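Local coordinates for pancreatic lipase related protein 2 (Equus caballus, PDB 1W52) that probably hydrolyses galactolipids and triacylglycerols, releasing fatty acids, as a calcium-binding lipase of the alpha/beta hydrolase superfamily, at residues N147-G152 / V171-G176; V201-T206 / H225-P230; S274-P279 / M309-D314; D280-Y285 / D336-R341. All blocks are in the same frame, centred on the assembly; numbering follows the deposited sequence.

How the interactions relate
Along the chain, interaction 1 is completed first and interaction 2 follows, while interactions 3 and 4 interlace, their segments alternating. Interactions 1 and 2 are two parallel strand pairs lying side by side in the large sheet, their centres about 13 Å apart, with strands 173-177 and 201-204 as direct neighbours; Arg173 and Thr175 of the first both hold Asp202 of the second. Interaction 3 packs the last turn of helix 257-277 against a loop that approaches this sheet, its centre about 14 Å from interaction 1 and 12 Å from interaction 2. Interaction 4, centred about 10 Å from interaction 3 but 22 Å from interaction 1, carries the series from the catalytic core towards the C-terminal beta-sandwich.

Interaction 1: residues N147-G152 / V171-G176; sequences NVHIIG and VGRVTG
His149 meets two side chains of 171-176 at once. Its NE2 donates to Thr175 OG1 at 2.7 Å, with the hydroxyl in the ring plane and the N-H almost straight at 175°. Arg173 runs beside the ring, its chain extended from CG to NE, and its guanidinium lies within 7° of the imidazole plane with His149 NE2 over one face. CG of His149, like that of Arg173, is anti to the backbone N (chi1 -177°), beside the carbonyl carbon, and the two side chains point the same way. Ile151 CG1 lies over one ring face, toward the rim. An alanine at His149 would probably leave Thr175 OG1 without this donor and the guanidinium without a flat neighbour. Further out, Asp202 fixes both partners, taking a salt bridge from Arg173 NH2 and a bond with Thr175 OG1, while His149 ND1 pairs with His73. Beneath them the parallel strands are joined by Ile150 N to Arg173 O (2.6 Å), Thr175 N to Ile150 O and Gly152 N to Thr175 O. Strands 148-153 and 173-177 with helix 155-166 make a beta-alpha-beta crossover, and Gly152 opens the GxSxG sequence of the predicted nucleophile Ser154, as in the nucleophile elbow of alpha/beta hydrolases.

Interaction 2: residues V201-T206 / H225-P230; sequences VDVIHT and HMDFFP
The imidazole of His205 overlaps the phenyl ring of Phe229 in an offset stack, the planes 7° apart and the centroids separated by 4.2 Å. Val203 CG1 covers the opposite face of the imidazole, so the ring is sandwiched. Its NE2 donates in the ring plane to Asp227 OD1, 2.8 Å away, which accepts through its anti lone pair at an N-H...O angle of 163°. That carboxylate is anchored in turn by the backbone N atoms of Val223 and Gly224, and His205 ND1 is bonded to Met219 O; with an oxygen at each nitrogen, the imidazole may be inclined to carry a proton on both. A leucine in place of His205 would probably leave Asp227 OD1 without its side-chain donor and Phe229 without its stacking partner. The strands run parallel, 14° apart, linked by Val203 N to Met226 O (2.8 Å), Phe228 N to Val203 O (2.8 Å) and His205 N to Phe228 O (3.1 Å). At the start of the ladder His225 ND1 accepts from Val201 N (2.9 Å) in the plane of its ring, while Val201 O takes both His225 N and Met226 N. The pair lies in the large sheet between strands 173-177 and 325-329; Ile204 touches Tyr272 and Pro230 touches Tyr271 of helix 257-277, and Thr206 N binds OD1 of Asp178, the predicted charge-relay aspartate.

Interaction 3: residues S274-P279 / M309-D314; sequences SSILNP and MGHYAD. With CA (calcium ion), chain D.
Tyr312, Ser275 and Ile276 bury most of this contact. Tyr312 turns an edge of its ring to the carbonyls of Ser275 and Ile276: CE1 lies 3.4 Å from Ile276 O near the ring plane, and the hydroxyl makes a weak bond to the same Ile276 O. Pro279 lies alongside, pointing the same way, with its CB against Tyr312 CD1, while CD2 of the adjacent His311 sits over one face of the phenol. Ser275 works by hydrogen bonding. Its OG accepts from His311 N at 2.8 Å with an angle of 166°, and is bonded as well to Tyr272 O within its own helix, so two backbone groups hold the hydroxyl. Gly310 passes close to it, its CA 3.1 Å from Ser275 OG, with backbone angles that would jam a side chain against the preceding carbonyl. Ile276 brings CG1 to 3.8 Å from His311 ND1, crossing that side chain obliquely; the histidine is fixed by Tyr272 OH at ND1 and Glu99 at NE2. A little further along, Asp314 OD2 binds a calcium ion at 2.8 Å, so the loop that grips the helix also carries a metal ligand. Ile276 reaches on to Met91, Lys94 and Ile95 of helix 87-96, Met309 touches Phe228 and Pro230 of strand 226-230, and Arg173 of strand 173-177 bonds to the carbonyls of Gly310 and His311.

Interaction 4: residues D280-Y285 / D336-R341; sequences DGFLAY and DYTSWR
Gly281 and Thr338 bring the two backbones together, their CA atoms 4.6 Å apart, and one weak hydrogen bond joins the segments, from Ser339 N to Gly281 O at 3.4 Å. Without a side chain, Gly281 lets Thr338 CG2 come to 3.6 Å from its CA, while the indole of Trp340 approaches with CZ2 at 3.9 Å from that same Gly281 CA. Thr338 is tied back by its OG1, which donates to Asp336 OD2 from above the carboxylate plane, 36° out of it. The contact lies where the alpha/beta hydrolase core gives way to the C-terminal beta-sandwich usual in pancreatic lipases: Tyr285 bonds through its backbone to Phe328 of the large sheet, and Trp340 to Val391 of strand 387-391. Phe282 crosses Thr338 at about a right angle, its CE2 at 3.8 Å from Thr338 CG2, and its ring carbons CE1 and CZ also meet the carbonyls of Tyr337 and Asp336. Tyr337 itself turns to Tyr271 of helix 257-277, the two rings edge to face. At the other end, Arg341 lies across Tyr285, with CD over one face of the phenol and CB 3.4 Å from Tyr285 OH, and sends NH1 onward to a salt bridge with Asp390.

Interaction 1: residues N147-G152 / V171-G176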
loop_
_atom_site.group_PDB
_atom_site.type_symbol
_atom_site.label_atom_id
_atom_site.label_comp_id
_atom_site.label_asym_id
_atom_site.label_seq_id
_atom_site.Cartn_x
_atom_site.Cartn_y
_atom_site.Cartn_z
ATOM N N ASN A 147 18.724 10.040 6.919
ATOM C CA ASN A 147 18.975 8.846 6.137
ATOM C C ASN A 147 18.224 7.611 6.591
ATOM O O ASN A 147 18.472 6.532 6.091
ATOM C CB ASN A 147 20.458 8.487 6.220
ATOM C CG ASN A 147 21.297 9.281 5.276
ATOM O OD1 ASN A 147 20.936 9.461 4.119
ATOM N ND2 ASN A 147 22.422 9.759 5.756
ATOM N N VAL A 148 17.314 7.744 7.544
ATOM C CA VAL A 148 16.623 6.589 8.122
ATOM C C VAL A 148 15.197 6.552 7.655
ATOM O O VAL A 148 14.501 7.565 7.713
ATOM C CB VAL A 148 16.544 6.681 9.619
ATOM C CG1 VAL A 148 15.584 5.589 10.160
ATOM C CG2 VAL A 148 17.910 6.557 10.212
ATOM N N HIS A 149 14.786 5.357 7.229
ATOM C CA HIS A 149 13.426 5.046 6.778
ATOM C C HIS A 149 12.835 3.993 7.674
ATOM O O HIS A 149 13.373 2.855 7.760
ATOM C CB HIS A 149 13.477 4.452 5.405
ATOM C CG HIS A 149 12.137 4.158 4.816
ATOM N ND1 HIS A 149 11.952 3.199 3.836
ATOM C CD2 HIS A 149 10.928 4.723 5.033
ATOM C CE1 HIS A 149 10.686 3.195 3.473
ATOM N NE2 HIS A 149 10.039 4.103 4.186
ATOM N N ILE A 150 11.760 4.355 8.365
ATOM C CA ILE A 150 11.083 3.359 9.158
ATOM C C ILE A 150 9.826 2.929 8.488
ATOM O O ILE A 150 9.041 3.755 8.087
ATOM C CB ILE A 150 10.754 3.862 10.498
ATOM C CG1 ILE A 150 12.021 4.227 11.237
ATOM C CG2 ILE A 150 10.140 2.705 11.292
ATOM C CD1 ILE A 150 11.787 5.026 12.444
ATOM N N ILE A 151 9.624 1.630 8.375
ATOM C CA ILE A 151 8.426 1.109 7.723
ATOM C C ILE A 151 7.672 0.277 8.742
ATOM O O ILE A 151 8.189 -0.739 9.154
ATOM C CB ILE A 151 8.813 0.186 6.557
ATOM C CG1 ILE A 151 9.852 0.799 5.632
ATOM C CG2 ILE A 151 7.605 -0.118 5.748
ATOM C CD1 ILE A 151 10.315 -0.192 4.506
ATOM N N GLY A 152 6.469 0.657 9.134
ATOM C CA GLY A 152 5.754 -0.123 10.141
ATOM C C GLY A 152 4.383 -0.598 9.666
ATOM O O GLY A 152 3.650 0.152 9.043
ATOM N N VAL A 171 13.893 12.236 11.404
ATOM C CA VAL A 171 13.988 10.999 10.637
ATOM C C VAL A 171 13.350 11.203 9.249
ATOM O O VAL A 171 12.270 11.741 9.101
ATOM C CB VAL A 171 13.353 9.806 11.429
ATOM C CG1 VAL A 171 12.128 10.283 12.179
ATOM C CG2 VAL A 171 12.955 8.667 10.537
ATOM N N GLY A 172 14.052 10.764 8.223
ATOM C CA GLY A 172 13.730 11.145 6.872
ATOM C C GLY A 172 12.436 10.596 6.352
ATOM O O GLY A 172 11.780 11.226 5.539
ATOM N N ARG A 173 12.078 9.398 6.778
ATOM C CA ARG A 173 10.825 8.807 6.327
ATOM C C ARG A 173 10.342 7.675 7.185
ATOM O O ARG A 173 11.094 6.759 7.543
ATOM C CB ARG A 173 10.999 8.270 4.942
ATOM C CG ARG A 173 9.778 7.766 4.279
ATOM C CD ARG A 173 10.156 7.048 3.028
ATOM N NE ARG A 173 9.032 6.693 2.183
ATOM C CZ ARG A 173 9.086 5.753 1.241
ATOM N NH1 ARG A 173 10.214 5.084 1.057
ATOM N NH2 ARG A 173 8.032 5.484 0.471
ATOM N N VAL A 174 9.058 7.751 7.492
ATOM C CA VAL A 174 8.344 6.642 8.074
ATOM C C VAL A 174 7.186 6.389 7.127
ATOM O O VAL A 174 6.558 7.320 6.601
ATOM C CB VAL A 174 7.926 6.871 9.565
ATOM C CG1 VAL A 174 7.251 8.144 9.730
ATOM C CG2 VAL A 174 6.945 5.810 10.025
ATOM N N THR A 175 6.991 5.108 6.862
ATOM C CA THR A 175 5.940 4.599 6.003
ATOM C C THR A 175 5.001 3.766 6.858
ATOM O O THR A 175 5.428 2.849 7.575
ATOM C CB THR A 175 6.561 3.715 4.938
ATOM O OG1 THR A 175 7.339 4.519 4.018
ATOM C CG2 THR A 175 5.470 3.076 4.111
ATOM N N GLY A 176 3.720 4.091 6.810
ATOM C CA GLY A 176 2.724 3.367 7.594
ATOM C C GLY A 176 1.968 2.333 6.770
ATOM O O GLY A 176 1.152 2.690 5.961
#

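Interaction 2: residues V201-T206 / H225-P230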
loop_
_atom_site.group_PDB
_atom_site.type_symbol
_atom_site.label_atom_id
_atom_site.label_comp_id
_atom_site.label_asym_id
_atom_site.label_seq_id
_atom_site.Cartn_x
_atom_site.Cartn_y
_atom_site.Cartn_z
ATOM N N VAL A 201 6.111 11.212 5.591
ATOM C CA VAL A 201 5.251 10.103 6.001
ATOM C C VAL A 201 4.346 9.746 4.834
ATOM O O VAL A 201 3.586 10.584 4.318
ATOM C CB VAL A 201 4.346 10.463 7.241
ATOM C CG1 VAL A 201 3.502 9.266 7.690
ATOM C CG2 VAL A 201 5.167 10.987 8.457
ATOM N N ASP A 202 4.402 8.487 4.453
ATOM C CA ASP A 202 3.505 7.974 3.426
ATOM C C ASP A 202 2.716 6.788 3.969
ATOM O O ASP A 202 3.258 5.909 4.617
ATOM C CB ASP A 202 4.286 7.525 2.193
ATOM C CG ASP A 202 5.409 6.543 2.532
ATOM O OD1 ASP A 202 6.017 6.682 3.644
ATOM O OD2 ASP A 202 5.734 5.615 1.752
ATOM N N VAL A 203 1.441 6.734 3.668
ATOM C CA VAL A 203 0.606 5.695 4.214
ATOM C C VAL A 203 -0.118 4.887 3.131
ATOM O O VAL A 203 -0.644 5.449 2.190
ATOM C CB VAL A 203 -0.419 6.307 5.157
ATOM C CG1 VAL A 203 -1.050 5.229 6.048
ATOM C CG2 VAL A 203 0.247 7.367 5.996
ATOM N N ILE A 204 -0.128 3.566 3.295
ATOM C CA ILE A 204 -1.007 2.690 2.531
ATOM C C ILE A 204 -2.172 2.177 3.394
ATOM O O ILE A 204 -1.956 1.589 4.440
ATOM C CB ILE A 204 -0.209 1.538 1.933
ATOM C CG1 ILE A 204 0.890 2.117 1.085
ATOM C CG2 ILE A 204 -1.086 0.676 1.018
ATOM C CD1 ILE A 204 1.866 1.057 0.591
ATOM N N HIS A 205 -3.397 2.417 2.917
ATOM C CA HIS A 205 -4.640 2.072 3.627
ATOM C C HIS A 205 -5.345 0.915 2.899
ATOM O O HIS A 205 -5.901 1.126 1.823
ATOM C CB HIS A 205 -5.634 3.222 3.577
ATOM C CG HIS A 205 -5.185 4.497 4.239
ATOM N ND1 HIS A 205 -5.614 4.868 5.497
ATOM C CD2 HIS A 205 -4.442 5.534 3.771
ATOM C CE1 HIS A 205 -5.122 6.061 5.787
ATOM N NE2 HIS A 205 -4.398 6.481 4.763
ATOM N N THR A 206 -5.313 -0.283 3.487
ATOM C CA THR A 206 -5.969 -1.453 2.903
ATOM C C THR A 206 -7.183 -1.986 3.665
ATOM O O THR A 206 -7.874 -2.799 3.109
ATOM C CB THR A 206 -4.981 -2.629 2.713
ATOM O OG1 THR A 206 -4.348 -2.946 3.971
ATOM C CG2 THR A 206 -3.824 -2.231 1.759
ATOM N N HIS A 225 1.948 12.684 4.626
ATOM C CA HIS A 225 1.971 13.682 3.564
ATOM C C HIS A 225 1.227 13.080 2.385
ATOM O O HIS A 225 0.574 13.776 1.609
ATOM C CB HIS A 225 3.398 14.103 3.211
ATOM C CG HIS A 225 4.128 14.639 4.391
ATOM N ND1 HIS A 225 4.963 13.845 5.156
ATOM C CD2 HIS A 225 4.074 15.840 5.009
ATOM C CE1 HIS A 225 5.432 14.547 6.169
ATOM N NE2 HIS A 225 4.890 15.751 6.118
ATOM N N MET A 226 1.292 11.761 2.292
ATOM C CA MET A 226 0.553 11.052 1.273
ATOM C C MET A 226 -0.195 9.842 1.854
ATOM O O MET A 226 0.349 9.043 2.582
ATOM C CB MET A 226 1.549 10.613 0.235
ATOM C CG MET A 226 2.518 11.691 -0.178
ATOM S SD MET A 226 3.017 11.344 -1.873
ATOM C CE MET A 226 4.528 10.670 -1.787
ATOM N N ASP A 227 -1.463 9.739 1.540
ATOM C CA ASP A 227 -2.283 8.647 1.991
ATOM C C ASP A 227 -2.771 8.017 0.720
ATOM O O ASP A 227 -3.492 8.651 -0.021
ATOM C CB ASP A 227 -3.458 9.189 2.813
ATOM C CG ASP A 227 -3.017 9.694 4.179
ATOM O OD1 ASP A 227 -3.067 8.861 5.148
ATOM O OD2 ASP A 227 -2.566 10.886 4.342
ATOM N N PHE A 228 -2.328 6.792 0.445
ATOM C CA PHE A 228 -2.778 6.019 -0.716
ATOM C C PHE A 228 -3.947 5.104 -0.334
ATOM O O PHE A 228 -3.935 4.529 0.775
ATOM C CB PHE A 228 -1.657 5.148 -1.240
ATOM C CG PHE A 228 -0.451 5.906 -1.684
ATOM C CD1 PHE A 228 0.425 6.453 -0.762
ATOM C CD2 PHE A 228 -0.165 6.038 -3.021
ATOM C CE1 PHE A 228 1.543 7.117 -1.161
ATOM C CE2 PHE A 228 0.963 6.713 -3.441
ATOM C CZ PHE A 228 1.820 7.240 -2.508
ATOM N N PHE A 229 -4.912 4.936 -1.261
ATOM C CA PHE A 229 -6.079 4.059 -1.057
ATOM C C PHE A 229 -6.307 2.977 -2.129
ATOM O O PHE A 229 -7.249 3.077 -2.916
ATOM C CB PHE A 229 -7.314 4.939 -0.935
ATOM C CG PHE A 229 -7.295 5.792 0.257
ATOM C CD1 PHE A 229 -6.615 7.001 0.235
ATOM C CD2 PHE A 229 -7.906 5.372 1.427
ATOM C CE1 PHE A 229 -6.597 7.824 1.405
ATOM C CE2 PHE A 229 -7.854 6.143 2.610
ATOM C CZ PHE A 229 -7.212 7.374 2.601
ATOM N N PRO A 230 -5.470 1.950 -2.183
ATOM C CA PRO A 230 -5.601 0.911 -3.207
ATOM C C PRO A 230 -6.972 0.274 -3.189
ATOM O O PRO A 230 -7.521 -0.163 -2.157
ATOM C CB PRO A 230 -4.575 -0.148 -2.783
ATOM C CG PRO A 230 -4.272 0.147 -1.339
ATOM C CD PRO A 230 -4.347 1.664 -1.295
#

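Interaction 3: residues S274-P279 / M309-D314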
loop_
_atom_site.group_PDB
_atom_site.type_symbol
_atom_site.label_atom_id
_atom_site.label_comp_id
_atom_site.label_asym_id
_atom_site.label_seq_id
_atom_site.Cartn_x
_atom_site.Cartn_y
_atom_site.Cartn_z
ATOM N N SER A 274 5.899 -5.840 -2.769
ATOM C CA SER A 274 5.992 -6.055 -4.213
ATOM C C SER A 274 6.444 -4.812 -4.948
ATOM O O SER A 274 7.151 -4.916 -5.911
ATOM C CB SER A 274 4.651 -6.459 -4.803
ATOM O OG SER A 274 4.666 -6.313 -6.221
ATOM N N SER A 275 5.992 -3.636 -4.537
ATOM C CA SER A 275 6.523 -2.339 -5.062
ATOM C C SER A 275 8.064 -2.182 -4.947
ATOM O O SER A 275 8.707 -1.488 -5.747
ATOM C CB SER A 275 5.869 -1.146 -4.330
ATOM O OG SER A 275 6.566 -0.858 -3.155
ATOM N N ILE A 276 8.640 -2.819 -3.942
ATOM C CA ILE A 276 10.063 -2.818 -3.803
ATOM C C ILE A 276 10.716 -3.311 -5.072
ATOM O O ILE A 276 11.657 -2.672 -5.560
ATOM C CB ILE A 276 10.474 -3.732 -2.712
ATOM C CG1 ILE A 276 10.109 -3.145 -1.337
ATOM C CG2 ILE A 276 11.995 -4.007 -2.832
ATOM C CD1 ILE A 276 10.450 -4.107 -0.199
ATOM N N LEU A 277 10.257 -4.468 -5.577
ATOM C CA LEU A 277 10.764 -5.025 -6.857
ATOM C C LEU A 277 10.017 -4.593 -8.092
ATOM O O LEU A 277 10.446 -4.922 -9.169
ATOM C CB LEU A 277 10.738 -6.530 -6.849
ATOM C CG LEU A 277 11.365 -7.112 -5.606
ATOM C CD1 LEU A 277 11.819 -8.520 -5.816
ATOM C CD2 LEU A 277 12.558 -6.317 -5.243
ATOM N N ASN A 278 8.943 -3.829 -7.966
ATOM C CA ASN A 278 8.092 -3.566 -9.102
ATOM C C ASN A 278 7.591 -2.183 -9.094
ATOM O O ASN A 278 6.402 -1.958 -9.281
ATOM C CB ASN A 278 6.882 -4.490 -9.067
ATOM C CG ASN A 278 7.262 -5.935 -9.270
ATOM O OD1 ASN A 278 7.524 -6.336 -10.398
ATOM N ND2 ASN A 278 7.310 -6.719 -8.186
ATOM N N PRO A 279 8.499 -1.246 -8.943
ATOM C CA PRO A 279 8.133 0.159 -8.689
ATOM C C PRO A 279 6.988 0.657 -9.567
ATOM O O PRO A 279 6.114 1.360 -9.093
ATOM C CB PRO A 279 9.404 0.918 -9.072
ATOM C CG PRO A 279 10.383 -0.176 -9.710
ATOM C CD PRO A 279 9.949 -1.463 -9.107
ATOM N N MET A 309 3.429 4.134 -5.653
ATOM C CA MET A 309 2.964 3.811 -4.292
ATOM C C MET A 309 3.844 2.723 -3.813
ATOM O O MET A 309 4.224 1.857 -4.549
ATOM C CB MET A 309 1.534 3.296 -4.286
ATOM C CG MET A 309 1.019 2.899 -2.902
ATOM S SD MET A 309 -0.573 1.995 -2.756
ATOM C CE MET A 309 0.071 0.410 -2.716
ATOM N N GLY A 310 4.245 2.768 -2.582
ATOM C CA GLY A 310 5.248 1.820 -2.207
ATOM C C GLY A 310 6.592 2.407 -1.891
ATOM O O GLY A 310 6.756 3.543 -1.467
ATOM N N HIS A 311 7.574 1.548 -2.055
ATOM C CA HIS A 311 8.974 1.850 -1.815
ATOM C C HIS A 311 9.450 3.124 -2.493
ATOM O O HIS A 311 10.127 3.915 -1.848
ATOM C CB HIS A 311 9.811 0.701 -2.324
ATOM C CG HIS A 311 11.104 0.569 -1.620
ATOM N ND1 HIS A 311 11.181 0.293 -0.275
ATOM C CD2 HIS A 311 12.373 0.711 -2.058
ATOM C CE1 HIS A 311 12.453 0.237 0.082
ATOM N NE2 HIS A 311 13.195 0.474 -0.984
ATOM N N TYR A 312 9.064 3.334 -3.764
ATOM C CA TYR A 312 9.568 4.497 -4.531
ATOM C C TYR A 312 8.697 5.726 -4.490
ATOM O O TYR A 312 8.787 6.598 -5.359
ATOM C CB TYR A 312 9.953 4.115 -5.978
ATOM C CG TYR A 312 11.016 3.016 -5.981
ATOM C CD1 TYR A 312 10.668 1.701 -6.160
ATOM C CD2 TYR A 312 12.350 3.295 -5.695
ATOM C CE1 TYR A 312 11.603 0.703 -6.128
ATOM C CE2 TYR A 312 13.312 2.286 -5.644
ATOM C CZ TYR A 312 12.937 0.986 -5.865
ATOM O OH TYR A 312 13.891 -0.053 -5.832
ATOM N N ALA A 313 7.868 5.800 -3.454
ATOM C CA ALA A 313 7.052 7.002 -3.209
ATOM C C ALA A 313 7.912 8.246 -2.917
ATOM O O ALA A 313 7.556 9.338 -3.264
ATOM C CB ALA A 313 6.078 6.759 -2.049
ATOM N N ASP A 314 9.049 8.049 -2.266
ATOM C CA ASP A 314 9.933 9.155 -1.931
ATOM C C ASP A 314 10.553 9.874 -3.145
ATOM O O ASP A 314 11.287 10.846 -2.963
ATOM C CB ASP A 314 11.066 8.677 -1.032
ATOM C CG ASP A 314 11.958 7.681 -1.714
ATOM O OD1 ASP A 314 11.690 7.318 -2.897
ATOM O OD2 ASP A 314 12.952 7.206 -1.116
HETATM CA CA CA D . 13.853 4.927 -2.441
#

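Interaction 4: residues D280-Y285 / D336-R341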
loop_
_atom_site.group_PDB
_atom_site.type_symbol
_atom_site.label_atom_id
_atom_site.label_comp_id
_atom_site.label_asym_id
_atom_site.label_seq_id
_atom_site.Cartn_x
_atom_site.Cartn_y
_atom_site.Cartn_z
ATOM N N ASP A 280 7.002 0.296 -10.852
ATOM C CA ASP A 280 6.057 0.866 -11.823
ATOM C C ASP A 280 4.712 0.196 -11.700
ATOM O O ASP A 280 3.840 0.355 -12.558
ATOM C CB ASP A 280 6.578 0.701 -13.261
ATOM C CG ASP A 280 7.905 1.441 -13.493
ATOM O OD1 ASP A 280 7.952 2.703 -13.299
ATOM O OD2 ASP A 280 8.950 0.824 -13.860
ATOM N N GLY A 281 4.556 -0.565 -10.628
ATOM C CA GLY A 281 3.489 -1.523 -10.531
ATOM C C GLY A 281 2.248 -0.982 -9.870
ATOM O O GLY A 281 1.175 -1.616 -9.929
ATOM N N PHE A 282 2.398 0.177 -9.232
ATOM C CA PHE A 282 1.368 0.689 -8.341
ATOM C C PHE A 282 1.372 2.178 -8.396
ATOM O O PHE A 282 1.741 2.816 -7.431
ATOM C CB PHE A 282 1.604 0.265 -6.889
ATOM C CG PHE A 282 1.876 -1.206 -6.686
ATOM C CD1 PHE A 282 0.910 -2.040 -6.191
ATOM C CD2 PHE A 282 3.137 -1.746 -6.908
ATOM C CE1 PHE A 282 1.201 -3.394 -5.945
ATOM C CE2 PHE A 282 3.414 -3.129 -6.656
ATOM C CZ PHE A 282 2.446 -3.931 -6.199
ATOM N N LEU A 283 0.977 2.737 -9.522
ATOM C CA LEU A 283 0.973 4.173 -9.659
ATOM C C LEU A 283 -0.279 4.774 -9.079
ATOM O O LEU A 283 -1.359 4.481 -9.516
ATOM C CB LEU A 283 1.041 4.567 -11.122
ATOM C CG LEU A 283 2.320 4.338 -11.965
ATOM C CD1 LEU A 283 2.598 2.851 -12.347
ATOM C CD2 LEU A 283 2.176 5.177 -13.215
ATOM N N ALA A 284 -0.153 5.644 -8.106
ATOM C CA ALA A 284 -1.333 6.267 -7.572
ATOM C C ALA A 284 -1.735 7.503 -8.362
ATOM O O ALA A 284 -0.918 8.198 -8.942
ATOM C CB ALA A 284 -1.092 6.612 -6.138
ATOM N N TYR A 285 -3.017 7.785 -8.366
ATOM C CA TYR A 285 -3.542 8.905 -9.134
ATOM C C TYR A 285 -4.194 9.809 -8.127
ATOM O O TYR A 285 -4.827 9.319 -7.209
ATOM C CB TYR A 285 -4.609 8.465 -10.154
ATOM C CG TYR A 285 -4.101 7.559 -11.255
ATOM C CD1 TYR A 285 -3.636 6.315 -10.956
ATOM C CD2 TYR A 285 -4.086 7.950 -12.581
ATOM C CE1 TYR A 285 -3.171 5.491 -11.884
ATOM C CE2 TYR A 285 -3.588 7.077 -13.562
ATOM C CZ TYR A 285 -3.140 5.849 -13.173
ATOM O OH TYR A 285 -2.658 4.874 -14.010
ATOM N N ASP A 336 2.208 -10.745 -7.577
ATOM C CA ASP A 336 2.889 -9.468 -7.321
ATOM C C ASP A 336 1.849 -8.263 -7.324
ATOM O O ASP A 336 2.190 -7.109 -7.001
ATOM C CB ASP A 336 4.014 -9.284 -8.365
ATOM C CG ASP A 336 3.474 -8.824 -9.742
ATOM O OD1 ASP A 336 2.411 -9.297 -10.184
ATOM O OD2 ASP A 336 4.023 -7.983 -10.462
ATOM N N TYR A 337 0.592 -8.540 -7.666
ATOM C CA TYR A 337 -0.501 -7.575 -7.547
ATOM C C TYR A 337 -0.321 -6.301 -8.364
ATOM O O TYR A 337 -0.917 -5.260 -8.054
ATOM C CB TYR A 337 -0.767 -7.157 -6.085
ATOM C CG TYR A 337 -0.824 -8.274 -5.040
ATOM C CD1 TYR A 337 0.305 -8.626 -4.330
ATOM C CD2 TYR A 337 -2.026 -8.938 -4.738
ATOM C CE1 TYR A 337 0.277 -9.615 -3.426
ATOM C CE2 TYR A 337 -2.066 -9.927 -3.803
ATOM C CZ TYR A 337 -0.902 -10.268 -3.148
ATOM O OH TYR A 337 -0.862 -11.240 -2.164
ATOM N N THR A 338 0.463 -6.372 -9.427
ATOM C CA THR A 338 0.672 -5.178 -10.246
ATOM C C THR A 338 -0.419 -5.030 -11.277
ATOM O O THR A 338 -0.773 -5.979 -11.926
ATOM C CB THR A 338 2.011 -5.219 -10.942
ATOM O OG1 THR A 338 2.244 -6.512 -11.508
ATOM C CG2 THR A 338 3.120 -5.073 -9.933
ATOM N N SER A 339 -0.970 -3.844 -11.410
ATOM C CA SER A 339 -1.948 -3.587 -12.431
ATOM C C SER A 339 -1.602 -2.260 -13.070
ATOM O O SER A 339 -1.095 -1.339 -12.426
ATOM C CB SER A 339 -3.355 -3.520 -11.858
ATOM O OG SER A 339 -4.136 -2.482 -12.487
ATOM N N TRP A 340 -1.886 -2.151 -14.345
ATOM C CA TRP A 340 -1.688 -0.908 -15.006
ATOM C C TRP A 340 -3.006 -0.420 -15.514
ATOM O O TRP A 340 -3.884 -1.197 -15.830
ATOM C CB TRP A 340 -0.735 -1.139 -16.129
ATOM C CG TRP A 340 0.646 -1.154 -15.648
ATOM C CD1 TRP A 340 1.460 -0.099 -15.591
ATOM C CD2 TRP A 340 1.394 -2.275 -15.139
ATOM N NE1 TRP A 340 2.681 -0.471 -15.086
ATOM C CE2 TRP A 340 2.673 -1.808 -14.816
ATOM C CE3 TRP A 340 1.109 -3.613 -14.921
ATOM C CZ2 TRP A 340 3.692 -2.630 -14.296
ATOM C CZ3 TRP A 340 2.162 -4.470 -14.395
ATOM C CH2 TRP A 340 3.420 -3.960 -14.102
ATOM N N ARG A 341 -3.160 0.873 -15.613
ATOM C CA ARG A 341 -4.451 1.394 -15.928
ATOM C C ARG A 341 -4.433 1.980 -17.312
ATOM O O ARG A 341 -3.499 2.689 -17.695
ATOM C CB ARG A 341 -4.826 2.458 -14.947
ATOM C CG ARG A 341 -6.224 2.877 -15.069
ATOM C CD ARG A 341 -6.592 3.805 -13.961
ATOM N NE ARG A 341 -8.017 4.079 -13.783
ATOM C CZ ARG A 341 -8.889 3.202 -13.317
ATOM N NH1 ARG A 341 -8.494 1.940 -13.020
ATOM N NH2 ARG A 341 -10.167 3.597 -13.135
#